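Local coordinates for protein condensin complex subunit 3 (Schizosaccharomyces pombe, PDB 5OQR) that serves as a regulatory HEAT-repeat subunit of the condensin complex, which is required for converting interphase chromatin into mitotic-like condensed chromosomes, at residues A[519-524]-A[557-562]; A[550-555]-A[591-596]; A[561-566]-A[597-602]. All coordinates share one frame; numbering follows the deposited sequence.

Contact 1 of 3, residues A[519-524]-A[557-562]; sequences DLAFEN and AKFTEY
F522 and F559 mark the closest approach of the two backbones, their CA atoms 6.8 Å apart, where the first turns of helix 518-534 run past the loop that joins helix 537-554 to helix 563-574. F522 is the centre of the contact. Its CG stands anti to the backbone N (chi1 -177°), and the ring reaches into the bend of the loop. There Y562 brings CE2 over one face of the phenylalanine, offset toward the rim, with CE2 3.4 Å from F522 CE1. The two rings are inclined at 47°, an oblique pairing that is neither a stack nor a T-shape. K558 and E561 also approach this ring: the carbonyl O of K558 lies 3.4 Å from F522 CD1, and the carboxylate of E561 crosses it with OE2 3.7 Å from CE1. F559 turns inward instead. Its CZ meets the methyl of A521 at the ring edge, 4.1 Å from CB, and its CE2 lies 3.9 Å from F522 CA; a small alanine lets the helix come close to this ring, which also touches L551 and H554 of helix 537-554. An alanine in place of F522 would probably leave Y562 and E561 without the ring they lean on, opening a gap between loop and helix. Toward the outside, K558 sends its long chain back to the helix, and NZ makes a hydrogen-bonded salt bridge of 3.2 Å to D519 OD1, meeting it from well above the carboxylate plane. The chemistry is thus divided: an apolar, largely aromatic cluster, with A521 and F559 buried, fastens the loop to helix 518-534, while the ion pair, whose aspartate is exposed, is probably the weaker part of the attachment.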
loop_
_atom_site.group_PDB
_atom_site.type_symbol
_atom_site.label_atom_id
_atom_site.label_comp_id
_atom_site.label_asym_id
_atom_site.label_seq_id
_atom_site.Cartn_x
_atom_site.Cartn_y
_atom_site.Cartn_z
ATOM N N ASP A 519 -0.941 -27.319 -30.484
ATOM C CA ASP A 519 -0.142 -28.505 -30.771
ATOM C C ASP A 519 1.347 -28.196 -30.694
ATOM O O ASP A 519 2.135 -29.031 -30.239
ATOM C CB ASP A 519 -0.509 -29.066 -32.143
ATOM C CG ASP A 519 -1.721 -29.978 -32.097
ATOM O OD1 ASP A 519 -1.770 -30.862 -31.216
ATOM O OD2 ASP A 519 -2.630 -29.809 -32.937
ATOM N N LEU A 520 1.752 -27.004 -31.135
ATOM C CA LEU A 520 3.150 -26.613 -31.000
ATOM C C LEU A 520 3.509 -26.378 -29.540
ATOM O O LEU A 520 4.600 -26.749 -29.094
ATOM C CB LEU A 520 3.426 -25.360 -31.829
ATOM C CG LEU A 520 4.884 -24.897 -31.890
ATOM C CD1 LEU A 520 5.758 -25.929 -32.582
ATOM C CD2 LEU A 520 4.979 -23.562 -32.595
ATOM N N ALA A 521 2.603 -25.762 -28.781
ATOM C CA ALA A 521 2.801 -25.635 -27.342
ATOM C C ALA A 521 3.029 -26.997 -26.703
ATOM O O ALA A 521 3.990 -27.193 -25.952
ATOM C CB ALA A 521 1.594 -24.940 -26.713
ATOM N N PHE A 522 2.157 -27.961 -27.006
ATOM C CA PHE A 522 2.282 -29.289 -26.418
ATOM C C PHE A 522 3.582 -29.962 -26.838
ATOM O O PHE A 522 4.210 -30.668 -26.042
ATOM C CB PHE A 522 1.083 -30.150 -26.819
ATOM C CG PHE A 522 1.093 -31.520 -26.207
ATOM C CD1 PHE A 522 0.528 -31.740 -24.963
ATOM C CD2 PHE A 522 1.670 -32.586 -26.873
ATOM C CE1 PHE A 522 0.538 -32.996 -24.396
ATOM C CE2 PHE A 522 1.683 -33.846 -26.309
ATOM C CZ PHE A 522 1.116 -34.051 -25.070
ATOM N N GLU A 523 3.999 -29.760 -28.088
ATOM C CA GLU A 523 5.215 -30.392 -28.581
ATOM C C GLU A 523 6.464 -29.866 -27.887
ATOM O O GLU A 523 7.486 -30.561 -27.870
ATOM C CB GLU A 523 5.331 -30.185 -30.091
ATOM C CG GLU A 523 6.534 -30.861 -30.727
ATOM C CD GLU A 523 6.556 -30.706 -32.238
ATOM O OE1 GLU A 523 5.612 -30.097 -32.787
ATOM O OE2 GLU A 523 7.514 -31.192 -32.878
ATOM N N ASN A 524 6.408 -28.670 -27.306
ATOM C CA ASN A 524 7.578 -28.042 -26.706
ATOM C C ASN A 524 7.549 -28.023 -25.186
ATOM O O ASN A 524 8.495 -27.515 -24.575
ATOM C CB ASN A 524 7.727 -26.612 -27.233
ATOM C CG ASN A 524 8.340 -26.567 -28.616
ATOM O OD1 ASN A 524 9.372 -27.186 -28.867
ATOM N ND2 ASN A 524 7.701 -25.847 -29.526
ATOM N N ALA A 557 -6.947 -28.953 -20.080
ATOM C CA ALA A 557 -7.075 -30.337 -20.519
ATOM C C ALA A 557 -6.022 -30.733 -21.542
ATOM O O ALA A 557 -5.748 -31.927 -21.696
ATOM C CB ALA A 557 -8.468 -30.568 -21.105
ATOM N N LYS A 558 -5.427 -29.768 -22.245
ATOM C CA LYS A 558 -4.480 -30.101 -23.302
ATOM C C LYS A 558 -3.198 -30.708 -22.748
ATOM O O LYS A 558 -2.539 -31.488 -23.442
ATOM C CB LYS A 558 -4.161 -28.854 -24.127
ATOM C CG LYS A 558 -3.258 -29.098 -25.337
ATOM C CD LYS A 558 -4.057 -29.408 -26.591
ATOM C CE LYS A 558 -3.145 -29.852 -27.725
ATOM N NZ LYS A 558 -3.872 -30.021 -29.012
ATOM N N PHE A 559 -2.832 -30.381 -21.506
ATOM C CA PHE A 559 -1.521 -30.728 -20.969
ATOM C C PHE A 559 -1.595 -31.688 -19.786
ATOM O O PHE A 559 -0.654 -31.755 -18.991
ATOM C CB PHE A 559 -0.774 -29.457 -20.561
ATOM C CG PHE A 559 -0.719 -28.420 -21.639
ATOM C CD1 PHE A 559 -1.672 -27.422 -21.704
ATOM C CD2 PHE A 559 0.282 -28.446 -22.592
ATOM C CE1 PHE A 559 -1.624 -26.467 -22.698
ATOM C CE2 PHE A 559 0.333 -27.494 -23.588
ATOM C CZ PHE A 559 -0.620 -26.505 -23.641
ATOM N N THR A 560 -2.687 -32.442 -19.654
ATOM C CA THR A 560 -2.839 -33.318 -18.499
ATOM C C THR A 560 -1.776 -34.407 -18.448
ATOM O O THR A 560 -1.536 -34.967 -17.374
ATOM C CB THR A 560 -4.234 -33.946 -18.497
ATOM O OG1 THR A 560 -4.737 -34.011 -19.837
ATOM C CG2 THR A 560 -5.183 -33.126 -17.636
ATOM N N GLU A 561 -1.130 -34.717 -19.575
ATOM C CA GLU A 561 -0.039 -35.686 -19.556
ATOM C C GLU A 561 1.158 -35.146 -18.791
ATOM O O GLU A 561 1.927 -35.920 -18.209
ATOM C CB GLU A 561 0.388 -36.052 -20.978
ATOM C CG GLU A 561 -0.696 -36.654 -21.851
ATOM C CD GLU A 561 -1.635 -35.608 -22.418
ATOM O OE1 GLU A 561 -2.047 -34.699 -21.667
ATOM O OE2 GLU A 561 -1.950 -35.683 -23.621
ATOM N N TYR A 562 1.337 -33.827 -18.790
ATOM C CA TYR A 562 2.441 -33.178 -18.103
ATOM C C TYR A 562 1.997 -32.515 -16.804
ATOM O O TYR A 562 2.723 -31.681 -16.257
ATOM C CB TYR A 562 3.094 -32.152 -19.030
ATOM C CG TYR A 562 3.586 -32.737 -20.334
ATOM C CD1 TYR A 562 4.633 -33.645 -20.360
ATOM C CD2 TYR A 562 3.007 -32.374 -21.543
ATOM C CE1 TYR A 562 5.087 -34.179 -21.548
ATOM C CE2 TYR A 562 3.458 -32.900 -22.737
ATOM C CZ TYR A 562 4.498 -33.803 -22.732
ATOM O OH TYR A 562 4.951 -34.335 -23.916
#

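Contact 2 of 3, residues A[550-555]-A[591-596]; sequences MLIQHG and AKLLVI
I552 and I596 face each other across two neighbouring helices of the HEAT array, their side chains crossing at about a right angle with the CD1 methyls 3.8 Å apart. Both place CG1 anti to the carbonyl carbon (chi1 -66° in I552), which leaves each CG2 beside that carbon, and the two CG2 methyls approach to 4.1 Å. Beta-branched isoleucine suits this place because each residue offers two separate arms to the other helix. I552 also lays its chain obliquely against L593, with CG1 4.0 Å from CD2. That same leucine methyl serves a second neighbour: L551 crosses L593 at roughly a right angle, and its CD1 lies 4.0 Å from L593 CD2. L593 CD2 therefore rests against both L551 and I552, and a leucine, forked at its end, can present such a methyl from a backbone that does not point straight at the other helix. K592 contributes only its aliphatic part, the CD methylene lying 3.9 Å from I552 CD1. Its ammonium group serves another interface, where NZ hydrogen-bonds to the backbone of the neighbouring protein chain and makes a cation-pi contact with an aromatic side chain there. I552 and I596 likewise pack on apolar side chains of that chain. The segment axes of helices 550-554 and 591-596 run nearly parallel, at 22° and 10.6 Å apart, a separation bridged by branched aliphatic side chains. With no charged or polar pair between the two segments, the contact depends on shape and the exclusion of water, and I552, I596 and K592 each touch both the opposing helix and the partner chain, so the same side chains serve the packing within the subunit and the interface with its partner.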
loop_
_atom_site.group_PDB
_atom_site.type_symbol
_atom_site.label_atom_id
_atom_site.label_comp_id
_atom_site.label_asym_id
_atom_site.label_seq_id
_atom_site.Cartn_x
_atom_site.Cartn_y
_atom_site.Cartn_z
ATOM N N MET A 550 0.895 -21.082 -21.454
ATOM C CA MET A 550 0.331 -22.111 -22.321
ATOM C C MET A 550 -0.925 -22.719 -21.709
ATOM O O MET A 550 -1.889 -23.016 -22.423
ATOM C CB MET A 550 1.375 -23.194 -22.598
ATOM C CG MET A 550 2.520 -22.723 -23.480
ATOM S SD MET A 550 3.610 -24.042 -24.049
ATOM C CE MET A 550 4.171 -24.721 -22.509
ATOM N N LEU A 551 -0.937 -22.910 -20.387
ATOM C CA LEU A 551 -2.128 -23.430 -19.722
ATOM C C LEU A 551 -3.278 -22.435 -19.800
ATOM O O LEU A 551 -4.399 -22.792 -20.178
ATOM C CB LEU A 551 -1.812 -23.763 -18.265
ATOM C CG LEU A 551 -0.983 -25.024 -18.020
ATOM C CD1 LEU A 551 -0.474 -25.054 -16.596
ATOM C CD2 LEU A 551 -1.801 -26.263 -18.311
ATOM N N ILE A 552 -3.020 -21.179 -19.436
ATOM C CA ILE A 552 -4.070 -20.168 -19.456
ATOM C C ILE A 552 -4.585 -19.962 -20.874
ATOM O O ILE A 552 -5.796 -19.851 -21.101
ATOM C CB ILE A 552 -3.546 -18.856 -18.845
ATOM C CG1 ILE A 552 -3.250 -19.056 -17.359
ATOM C CG2 ILE A 552 -4.548 -17.723 -19.039
ATOM C CD1 ILE A 552 -2.381 -17.980 -16.756
ATOM N N GLN A 553 -3.678 -19.904 -21.849
ATOM C CA GLN A 553 -4.081 -19.640 -23.225
ATOM C C GLN A 553 -4.794 -20.841 -23.831
ATOM O O GLN A 553 -5.922 -20.723 -24.321
ATOM C CB GLN A 553 -2.857 -19.261 -24.061
ATOM C CG GLN A 553 -3.129 -19.064 -25.549
ATOM C CD GLN A 553 -4.013 -17.867 -25.830
ATOM O OE1 GLN A 553 -3.975 -16.871 -25.112
ATOM N NE2 GLN A 553 -4.817 -17.959 -26.882
ATOM N N HIS A 554 -4.154 -22.009 -23.803
ATOM C CA HIS A 554 -4.638 -23.162 -24.550
ATOM C C HIS A 554 -5.578 -24.054 -23.755
ATOM O O HIS A 554 -6.299 -24.856 -24.359
ATOM C CB HIS A 554 -3.454 -23.997 -25.045
ATOM C CG HIS A 554 -2.594 -23.281 -26.036
ATOM N ND1 HIS A 554 -3.116 -22.486 -27.033
ATOM C CD2 HIS A 554 -1.249 -23.224 -26.174
ATOM C CE1 HIS A 554 -2.130 -21.979 -27.749
ATOM N NE2 HIS A 554 -0.988 -22.411 -27.249
ATOM N N GLY A 555 -5.587 -23.948 -22.437
ATOM C CA GLY A 555 -6.506 -24.711 -21.624
ATOM C C GLY A 555 -5.790 -25.736 -20.756
ATOM O O GLY A 555 -4.643 -26.118 -20.995
ATOM N N ALA A 591 -0.957 -18.499 -8.351
ATOM C CA ALA A 591 -2.096 -17.641 -8.044
ATOM C C ALA A 591 -3.025 -17.496 -9.244
ATOM O O ALA A 591 -4.244 -17.639 -9.116
ATOM C CB ALA A 591 -1.606 -16.272 -7.578
ATOM N N LYS A 592 -2.468 -17.203 -10.423
ATOM C CA LYS A 592 -3.325 -16.987 -11.586
ATOM C C LYS A 592 -3.882 -18.296 -12.130
ATOM O O LYS A 592 -5.010 -18.320 -12.633
ATOM C CB LYS A 592 -2.581 -16.221 -12.685
ATOM C CG LYS A 592 -1.109 -16.543 -12.840
ATOM C CD LYS A 592 -0.502 -15.864 -14.058
ATOM C CE LYS A 592 -0.403 -14.356 -13.877
ATOM N NZ LYS A 592 0.126 -13.695 -15.103
ATOM N N LEU A 593 -3.126 -19.392 -12.035
ATOM C CA LEU A 593 -3.666 -20.686 -12.435
ATOM C C LEU A 593 -4.877 -21.075 -11.593
ATOM O O LEU A 593 -5.809 -21.708 -12.102
ATOM C CB LEU A 593 -2.591 -21.768 -12.333
ATOM C CG LEU A 593 -1.453 -21.745 -13.351
ATOM C CD1 LEU A 593 -0.475 -22.864 -13.059
ATOM C CD2 LEU A 593 -1.982 -21.870 -14.769
ATOM N N LEU A 594 -4.884 -20.708 -10.311
ATOM C CA LEU A 594 -6.023 -21.027 -9.454
ATOM C C LEU A 594 -7.234 -20.173 -9.809
ATOM O O LEU A 594 -8.333 -20.697 -10.024
ATOM C CB LEU A 594 -5.639 -20.837 -7.985
ATOM C CG LEU A 594 -5.263 -22.088 -7.182
ATOM C CD1 LEU A 594 -4.319 -22.999 -7.944
ATOM C CD2 LEU A 594 -4.632 -21.682 -5.865
ATOM N N VAL A 595 -7.055 -18.856 -9.877
ATOM C CA VAL A 595 -8.179 -17.964 -10.139
ATOM C C VAL A 595 -8.716 -18.167 -11.550
ATOM O O VAL A 595 -9.933 -18.202 -11.765
ATOM C CB VAL A 595 -7.759 -16.502 -9.906
ATOM C CG1 VAL A 595 -8.898 -15.555 -10.249
ATOM C CG2 VAL A 595 -7.320 -16.303 -8.469
ATOM N N ILE A 596 -7.825 -18.290 -12.532
ATOM C CA ILE A 596 -8.252 -18.349 -13.926
ATOM C C ILE A 596 -8.757 -19.740 -14.279
ATOM O O ILE A 596 -9.806 -19.892 -14.913
ATOM C CB ILE A 596 -7.098 -17.923 -14.857
ATOM C CG1 ILE A 596 -6.614 -16.511 -14.517
ATOM C CG2 ILE A 596 -7.540 -17.975 -16.313
ATOM C CD1 ILE A 596 -5.310 -16.149 -15.180
#

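Contact 3 of 3, residues A[561-566]-A[597-602]; sequences EYEDAI and LHYRDE
In E563, chi1 (-175°) sets CG anti to the backbone N and the chain continues extended; in R600 a bend at chi3 (76°) sets the position of NE. The two side chains reach toward each other, tip to tip. The motif is a salt-bridge network of E563, D564 and R600, joining the first turn of helix 563-574 to the turn before helix 601-613 in this all-helical HEAT-type array. The flat groups of E563 and R600 lie stacked, their planes 18° apart, with the glutamate CD over the centre of the guanidinium. E563 OE2 is 3.2 Å from R600 NE yet well out of the guanidinium plane, so the pair rests on charge and no N-H points at the oxygen. D564 adds a long ion pair, OD1 to NH1 at 3.9 Å. Arginine suits the place because its broad face can receive a carboxylate while its N-H groups can still serve other partners: NH2 hydrogen-bonds to S567 OG. R600 CG lies over the centre of one face of the Y599 ring, and the tyrosine reaches across to buried I566. Its OH makes a weak hydrogen bond to S567 OG, 3.4 Å from E563 O and 3.8 Å from I566 CG2.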
loop_
_atom_site.group_PDB
_atom_site.type_symbol
_atom_site.label_atom_id
_atom_site.label_comp_id
_atom_site.label_asym_id
_atom_site.label_seq_id
_atom_site.Cartn_x
_atom_site.Cartn_y
_atom_site.Cartn_z
ATOM N N GLU A 561 -1.130 -34.717 -19.575
ATOM C CA GLU A 561 -0.039 -35.686 -19.556
ATOM C C GLU A 561 1.158 -35.146 -18.791
ATOM O O GLU A 561 1.927 -35.920 -18.209
ATOM C CB GLU A 561 0.388 -36.052 -20.978
ATOM C CG GLU A 561 -0.696 -36.654 -21.851
ATOM C CD GLU A 561 -1.635 -35.608 -22.418
ATOM O OE1 GLU A 561 -2.047 -34.699 -21.667
ATOM O OE2 GLU A 561 -1.950 -35.683 -23.621
ATOM N N TYR A 562 1.337 -33.827 -18.790
ATOM C CA TYR A 562 2.441 -33.178 -18.103
ATOM C C TYR A 562 1.997 -32.515 -16.804
ATOM O O TYR A 562 2.723 -31.681 -16.257
ATOM C CB TYR A 562 3.094 -32.152 -19.030
ATOM C CG TYR A 562 3.586 -32.737 -20.334
ATOM C CD1 TYR A 562 4.633 -33.645 -20.360
ATOM C CD2 TYR A 562 3.007 -32.374 -21.543
ATOM C CE1 TYR A 562 5.087 -34.179 -21.548
ATOM C CE2 TYR A 562 3.458 -32.900 -22.737
ATOM C CZ TYR A 562 4.498 -33.803 -22.732
ATOM O OH TYR A 562 4.951 -34.335 -23.916
ATOM N N GLU A 563 0.820 -32.886 -16.298
ATOM C CA GLU A 563 0.264 -32.231 -15.119
ATOM C C GLU A 563 1.215 -32.321 -13.932
ATOM O O GLU A 563 1.444 -31.331 -13.228
ATOM C CB GLU A 563 -1.084 -32.862 -14.782
ATOM C CG GLU A 563 -1.830 -32.201 -13.648
ATOM C CD GLU A 563 -3.097 -32.949 -13.289
ATOM O OE1 GLU A 563 -3.061 -34.197 -13.274
ATOM O OE2 GLU A 563 -4.131 -32.294 -13.034
ATOM N N ASP A 564 1.779 -33.504 -13.690
ATOM C CA ASP A 564 2.637 -33.678 -12.523
ATOM C C ASP A 564 3.976 -32.979 -12.708
ATOM O O ASP A 564 4.537 -32.436 -11.749
ATOM C CB ASP A 564 2.844 -35.167 -12.244
ATOM C CG ASP A 564 1.545 -35.890 -11.949
ATOM O OD1 ASP A 564 0.977 -35.673 -10.858
ATOM O OD2 ASP A 564 1.095 -36.681 -12.804
ATOM N N ALA A 565 4.507 -32.978 -13.932
ATOM C CA ALA A 565 5.794 -32.338 -14.178
ATOM C C ALA A 565 5.692 -30.825 -14.044
ATOM O O ALA A 565 6.603 -30.180 -13.515
ATOM C CB ALA A 565 6.312 -32.719 -15.563
ATOM N N ILE A 566 4.594 -30.239 -14.518
ATOM C CA ILE A 566 4.419 -28.796 -14.413
ATOM C C ILE A 566 4.184 -28.397 -12.963
ATOM O O ILE A 566 4.779 -27.437 -12.462
ATOM C CB ILE A 566 3.272 -28.334 -15.330
ATOM C CG1 ILE A 566 3.714 -28.436 -16.792
ATOM C CG2 ILE A 566 2.843 -26.906 -15.000
ATOM C CD1 ILE A 566 2.598 -28.269 -17.794
ATOM N N LEU A 597 -8.018 -20.774 -13.878
ATOM C CA LEU A 597 -8.259 -22.130 -14.348
ATOM C C LEU A 597 -8.811 -23.076 -13.291
ATOM O O LEU A 597 -9.333 -24.133 -13.656
ATOM C CB LEU A 597 -6.955 -22.729 -14.897
ATOM C CG LEU A 597 -6.748 -22.754 -16.413
ATOM C CD1 LEU A 597 -7.093 -21.429 -17.065
ATOM C CD2 LEU A 597 -5.312 -23.136 -16.728
ATOM N N HIS A 598 -8.720 -22.733 -12.009
ATOM C CA HIS A 598 -8.939 -23.695 -10.932
ATOM C C HIS A 598 -8.061 -24.923 -11.157
ATOM O O HIS A 598 -8.530 -26.047 -11.332
ATOM C CB HIS A 598 -10.416 -24.084 -10.813
ATOM C CG HIS A 598 -11.264 -23.043 -10.154
ATOM N ND1 HIS A 598 -10.978 -22.531 -8.907
ATOM C CD2 HIS A 598 -12.397 -22.426 -10.562
ATOM C CE1 HIS A 598 -11.893 -21.637 -8.580
ATOM N NE2 HIS A 598 -12.766 -21.554 -9.566
ATOM N N TYR A 599 -6.754 -24.674 -11.159
ATOM C CA TYR A 599 -5.755 -25.677 -11.516
ATOM C C TYR A 599 -5.278 -26.363 -10.244
ATOM O O TYR A 599 -4.304 -25.950 -9.614
ATOM C CB TYR A 599 -4.606 -25.024 -12.273
ATOM C CG TYR A 599 -3.497 -25.965 -12.687
ATOM C CD1 TYR A 599 -3.643 -26.801 -13.783
ATOM C CD2 TYR A 599 -2.299 -26.004 -11.992
ATOM C CE1 TYR A 599 -2.634 -27.657 -14.167
ATOM C CE2 TYR A 599 -1.283 -26.858 -12.367
ATOM C CZ TYR A 599 -1.456 -27.682 -13.458
ATOM O OH TYR A 599 -0.447 -28.535 -13.841
ATOM N N ARG A 600 -5.981 -27.428 -9.860
ATOM C CA ARG A 600 -5.597 -28.253 -8.715
ATOM C C ARG A 600 -5.520 -27.420 -7.439
ATOM O O ARG A 600 -4.558 -27.504 -6.674
ATOM C CB ARG A 600 -4.267 -28.956 -8.984
ATOM C CG ARG A 600 -4.051 -29.346 -10.437
ATOM C CD ARG A 600 -2.769 -30.134 -10.614
ATOM N NE ARG A 600 -2.902 -31.510 -10.145
ATOM C CZ ARG A 600 -1.891 -32.361 -10.018
ATOM N NH1 ARG A 600 -2.115 -33.593 -9.588
ATOM N NH2 ARG A 600 -0.656 -31.985 -10.315
ATOM N N ASP A 601 -6.552 -26.602 -7.213
ATOM C CA ASP A 601 -6.555 -25.688 -6.074
ATOM C C ASP A 601 -6.160 -26.411 -4.795
ATOM O O ASP A 601 -5.250 -25.985 -4.080
ATOM C CB ASP A 601 -7.935 -25.053 -5.905
ATOM C CG ASP A 601 -8.510 -24.547 -7.205
ATOM O OD1 ASP A 601 -8.281 -25.195 -8.243
ATOM O OD2 ASP A 601 -9.197 -23.506 -7.189
ATOM N N GLU A 602 -6.843 -27.520 -4.503
ATOM C CA GLU A 602 -6.597 -28.270 -3.275
ATOM C C GLU A 602 -5.114 -28.561 -3.091
ATOM O O GLU A 602 -4.578 -28.437 -1.983
ATOM C CB GLU A 602 -7.388 -29.580 -3.290
ATOM C CG GLU A 602 -8.809 -29.476 -3.847
ATOM C CD GLU A 602 -8.871 -29.621 -5.363
ATOM O OE1 GLU A 602 -7.954 -30.239 -5.946
ATOM O OE2 GLU A 602 -9.827 -29.097 -5.972
#

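The three contacts lie in one patch of the C-terminal part of the array, their centres 10 to 13 Å apart. Helix 518-534, helix 537-554, helix 563-574, helix 580-597 and helix 601-613 follow in chain order; the segments of contact 2 alternate with those of contacts 1 and 3, and contact 3 begins where contact 1 ends. These two share E561 and Y562: the loop packs on the earlier helix 518-534, and the helix start meets the later turn before 601-613. Contact 2 touches both: M550 and L551 pack on F559, and L593 probably accepts a hydrogen bond from Y599. Together they join successive helices from 518-534 to 601-613, consistent with a continuous solenoid, and contact 2 also faces the partner chain.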